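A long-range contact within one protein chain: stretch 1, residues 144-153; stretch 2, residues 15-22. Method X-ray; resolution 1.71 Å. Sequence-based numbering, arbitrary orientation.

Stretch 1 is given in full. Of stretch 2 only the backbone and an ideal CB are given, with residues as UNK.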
# COMPACT_ATOMS: atom_id res chain seq x y z
N ASN A 144 6.59 -10.89 -3.50
CA ASN A 144 7.00 -10.93 -2.07
C ASN A 144 6.09 -10.04 -1.24
O ASN A 144 5.64 -10.44 -0.13
CB ASN A 144 8.47 -10.61 -1.93
CG ASN A 144 9.03 -11.08 -0.61
OD1 ASN A 144 8.63 -12.15 -0.10
ND2 ASN A 144 10.01 -10.33 -0.15
N ARG A 145 5.84 -8.81 -1.71
CA ARG A 145 4.98 -7.86 -1.00
C ARG A 145 3.59 -8.46 -0.89
O ARG A 145 3.02 -8.40 0.23
CB ARG A 145 4.97 -6.51 -1.68
CG ARG A 145 4.05 -5.52 -1.00
CD ARG A 145 4.17 -4.12 -1.59
NE ARG A 145 3.27 -3.20 -0.93
CZ ARG A 145 3.43 -1.89 -0.94
NH1 ARG A 145 4.46 -1.34 -1.59
NH2 ARG A 145 2.57 -1.12 -0.29
N ARG A 146 3.06 -9.04 -1.97
CA ARG A 146 1.69 -9.61 -1.94
C ARG A 146 1.62 -10.75 -0.91
O ARG A 146 0.58 -10.81 -0.15
CB ARG A 146 1.25 -10.09 -3.31
CG ARG A 146 1.05 -8.99 -4.34
CD ARG A 146 -0.12 -8.07 -4.16
NE ARG A 146 0.21 -6.88 -3.43
CZ ARG A 146 0.63 -5.72 -3.96
NH1 ARG A 146 0.96 -4.73 -3.16
NH2 ARG A 146 0.82 -5.58 -5.27
N ARG A 147 2.61 -11.64 -0.88
CA ARG A 147 2.53 -12.75 0.10
C ARG A 147 2.59 -12.18 1.54
O ARG A 147 1.83 -12.70 2.42
CB ARG A 147 3.48 -13.89 -0.20
CG ARG A 147 4.91 -13.53 0.01
CD ARG A 147 5.45 -14.12 1.30
NE ARG A 147 6.81 -13.65 1.43
CZ ARG A 147 7.57 -13.83 2.50
NH1 ARG A 147 7.09 -14.57 3.49
NH2 ARG A 147 8.79 -13.36 2.55
N MET A 148 3.41 -11.16 1.81
CA MET A 148 3.46 -10.57 3.16
C MET A 148 2.15 -9.83 3.50
O MET A 148 1.71 -9.90 4.66
CB MET A 148 4.69 -9.66 3.27
CG MET A 148 5.97 -10.46 3.27
SD MET A 148 7.36 -9.36 3.62
CE MET A 148 8.69 -10.50 3.96
N GLU A 149 1.50 -9.20 2.54
CA GLU A 149 0.20 -8.52 2.79
C GLU A 149 -0.87 -9.61 3.05
O GLU A 149 -1.69 -9.39 3.98
CB GLU A 149 -0.19 -7.59 1.65
CG GLU A 149 0.65 -6.30 1.60
CD GLU A 149 0.62 -5.52 0.29
OE1 GLU A 149 0.18 -6.10 -0.75
OE2 GLU A 149 0.99 -4.31 0.34
N ALA A 150 -0.86 -10.72 2.33
CA ALA A 150 -1.80 -11.85 2.63
C ALA A 150 -1.58 -12.39 4.05
O ALA A 150 -2.58 -12.73 4.75
CB ALA A 150 -1.64 -12.94 1.59
N ASP A 151 -0.32 -12.48 4.51
CA ASP A 151 -0.04 -12.92 5.90
C ASP A 151 -0.65 -11.94 6.91
O ASP A 151 -1.16 -12.39 7.99
CB ASP A 151 1.46 -13.11 6.12
CG ASP A 151 2.08 -14.31 5.41
OD1 ASP A 151 1.33 -15.24 5.08
OD2 ASP A 151 3.33 -14.28 5.17
N ILE A 152 -0.58 -10.63 6.65
CA ILE A 152 -1.21 -9.64 7.58
C ILE A 152 -2.72 -9.93 7.57
O ILE A 152 -3.31 -10.04 8.63
CB ILE A 152 -0.92 -8.19 7.15
CG1 ILE A 152 0.58 -7.88 7.21
CG2 ILE A 152 -1.71 -7.21 7.99
CD1 ILE A 152 0.96 -6.54 6.60
N TYR A 153 -3.30 -10.02 6.37
CA TYR A 153 -4.77 -10.06 6.17
C TYR A 153 -5.31 -11.31 6.91
O TYR A 153 -6.34 -11.22 7.65
CB TYR A 153 -5.10 -10.09 4.68
CG TYR A 153 -6.59 -10.23 4.41
CD1 TYR A 153 -7.15 -11.50 4.32
CD2 TYR A 153 -7.41 -9.13 4.28
CE1 TYR A 153 -8.51 -11.65 4.11
CE2 TYR A 153 -8.77 -9.26 4.09
CZ TYR A 153 -9.34 -10.53 4.02
OH TYR A 153 -10.69 -10.70 3.78
N UNK A 15 4.01 0.61 10.04
CA UNK A 15 5.35 -0.06 10.10
C UNK A 15 5.49 -0.97 8.88
O UNK A 15 6.55 -1.00 8.28
CB UNK A 15 5.52 -0.87 11.39
N UNK A 16 4.45 -1.72 8.49
CA UNK A 16 4.48 -2.63 7.34
C UNK A 16 4.65 -1.83 6.04
O UNK A 16 5.51 -2.20 5.18
CB UNK A 16 3.20 -3.47 7.29
N UNK A 17 3.93 -0.74 5.87
CA UNK A 17 4.06 0.08 4.62
C UNK A 17 5.48 0.65 4.59
O UNK A 17 6.08 0.64 3.49
CB UNK A 17 3.02 1.21 4.56
N UNK A 18 5.99 1.14 5.71
CA UNK A 18 7.39 1.65 5.78
C UNK A 18 8.32 0.55 5.28
O UNK A 18 9.27 0.83 4.54
CB UNK A 18 7.77 2.07 7.20
N UNK A 19 8.15 -0.66 5.79
CA UNK A 19 9.00 -1.82 5.48
C UNK A 19 8.97 -2.13 3.98
O UNK A 19 10.01 -2.33 3.32
CB UNK A 19 8.55 -3.04 6.28
N UNK A 20 7.77 -2.11 3.38
CA UNK A 20 7.59 -2.37 1.94
C UNK A 20 8.21 -1.28 1.05
O UNK A 20 8.75 -1.60 -0.06
CB UNK A 20 6.10 -2.49 1.62
N UNK A 21 8.20 -0.02 1.51
CA UNK A 21 8.69 1.12 0.70
C UNK A 21 10.21 1.23 0.82
O UNK A 21 10.86 1.79 -0.12
CB UNK A 21 8.03 2.43 1.14
N UNK A 22 10.77 0.93 1.97
CA UNK A 22 12.15 1.28 2.31
C UNK A 22 12.24 2.78 2.62
O UNK A 22 11.22 3.49 2.57
CB UNK A 22 13.10 0.91 1.17

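Two helices run nearly antiparallel here, at 168°, with axes 11.4 Å apart at closest approach. Stretch 1 offers a mixed surface: the long arm of R145, the thioether of M148, the CH2 arm of E149, whose carboxylate is held by R145 and R146, and the methyl end of I152.

Position 15 has nothing of stretch 1 within 5.5 Å of its ideal CB. Many residues would suit it, polar ones included. It is D15, which makes no contact across.

Position 16 points toward stretch 1. Its ideal CB already lies 3.9 Å from I152 CD1, so a small apolar side chain meets the methyl without reaching further. The residue is A16, and its CB packs on I152 CD1 at 3.9 Å.

Position 17 points sideways, with its ideal CB 5.4 Å from R145 NH2. Many side chains would do. The residue is I17, and I17 CG2 comes no closer than 4.9 Å to R145 NH2.

Position 18 is out of reach of stretch 1 and sets no demand. It is K18.

Position 19 points sideways, and no atom of stretch 1 is near its ideal CB. A long or aromatic side chain could still reach M148; a short one could not. The residue is F19, with chi1 t. Its CE1 comes 4.0 Å from M148 SD, and the sulfur approaches the ring obliquely.

Position 20 points toward stretch 1. Its ideal CB is 3.7 Å from R145 CZ. Around it lie the R145 arm, M148, E149 and I152. Leucine, methionine or an aromatic residue could use this largely aliphatic setting, and a flat ring could also lie against the arginine arm. The residue is F20. R145 CG sits over its ring face, 4.0 Å from the ring centroid, in a CH-pi contact. M148 CB meets the ring edge at F20 CE1, 3.7 Å away. E149 CG is 3.7 Å from F20 CE2.

Position 21 points sideways, but the R145 guanidinium lies within reach of a longer side chain. An acid would suit; glutamine could also accept a hydrogen bond. The residue is E21. R145 NH1 gives E21 OE2 a weak hydrogen bond of 3.4 Å, part of a salt bridge. A water O donates to E21 OE2 at 2.6 Å and accepts a weak bond from R145 NH1 at 3.2 Å.

Position 22 leaves the helix with phi 74°, which favours glycine. It is G22.

Stretch 2, residues 15-22: DAIKFFEG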
# COMPACT_ATOMS: atom_id res chain seq x y z
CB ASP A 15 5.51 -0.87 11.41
CG ASP A 15 5.66 -0.15 12.74
OD1 ASP A 15 5.94 1.08 12.78
OD2 ASP A 15 5.47 -0.84 13.77
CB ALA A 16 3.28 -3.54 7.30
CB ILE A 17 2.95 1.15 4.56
CG1 ILE A 17 1.61 0.41 4.43
CG2 ILE A 17 3.22 2.07 3.38
CD1 ILE A 17 0.39 1.31 4.38
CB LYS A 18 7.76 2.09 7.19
CG LYS A 18 7.09 3.37 7.67
CD LYS A 18 7.43 3.62 9.11
CE LYS A 18 6.95 4.94 9.65
NZ LYS A 18 7.07 4.95 11.12
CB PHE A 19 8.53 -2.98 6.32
CG PHE A 19 9.29 -4.27 6.04
CD1 PHE A 19 8.90 -5.12 5.04
CD2 PHE A 19 10.38 -4.59 6.81
CE1 PHE A 19 9.61 -6.30 4.81
CE2 PHE A 19 11.09 -5.78 6.58
CZ PHE A 19 10.72 -6.59 5.54
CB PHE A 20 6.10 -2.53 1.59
CG PHE A 20 5.43 -3.70 2.25
CD1 PHE A 20 6.08 -4.94 2.41
CD2 PHE A 20 4.11 -3.59 2.66
CE1 PHE A 20 5.43 -6.00 3.03
CE2 PHE A 20 3.47 -4.65 3.29
CZ PHE A 20 4.12 -5.84 3.48
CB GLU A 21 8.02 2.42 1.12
CG GLU A 21 6.52 2.47 0.83
CD GLU A 21 6.16 2.49 -0.65
OE1 GLU A 21 7.01 2.85 -1.49
OE2 GLU A 21 5.12 1.92 -0.97
O HOH W 1 3.60 1.36 -2.98
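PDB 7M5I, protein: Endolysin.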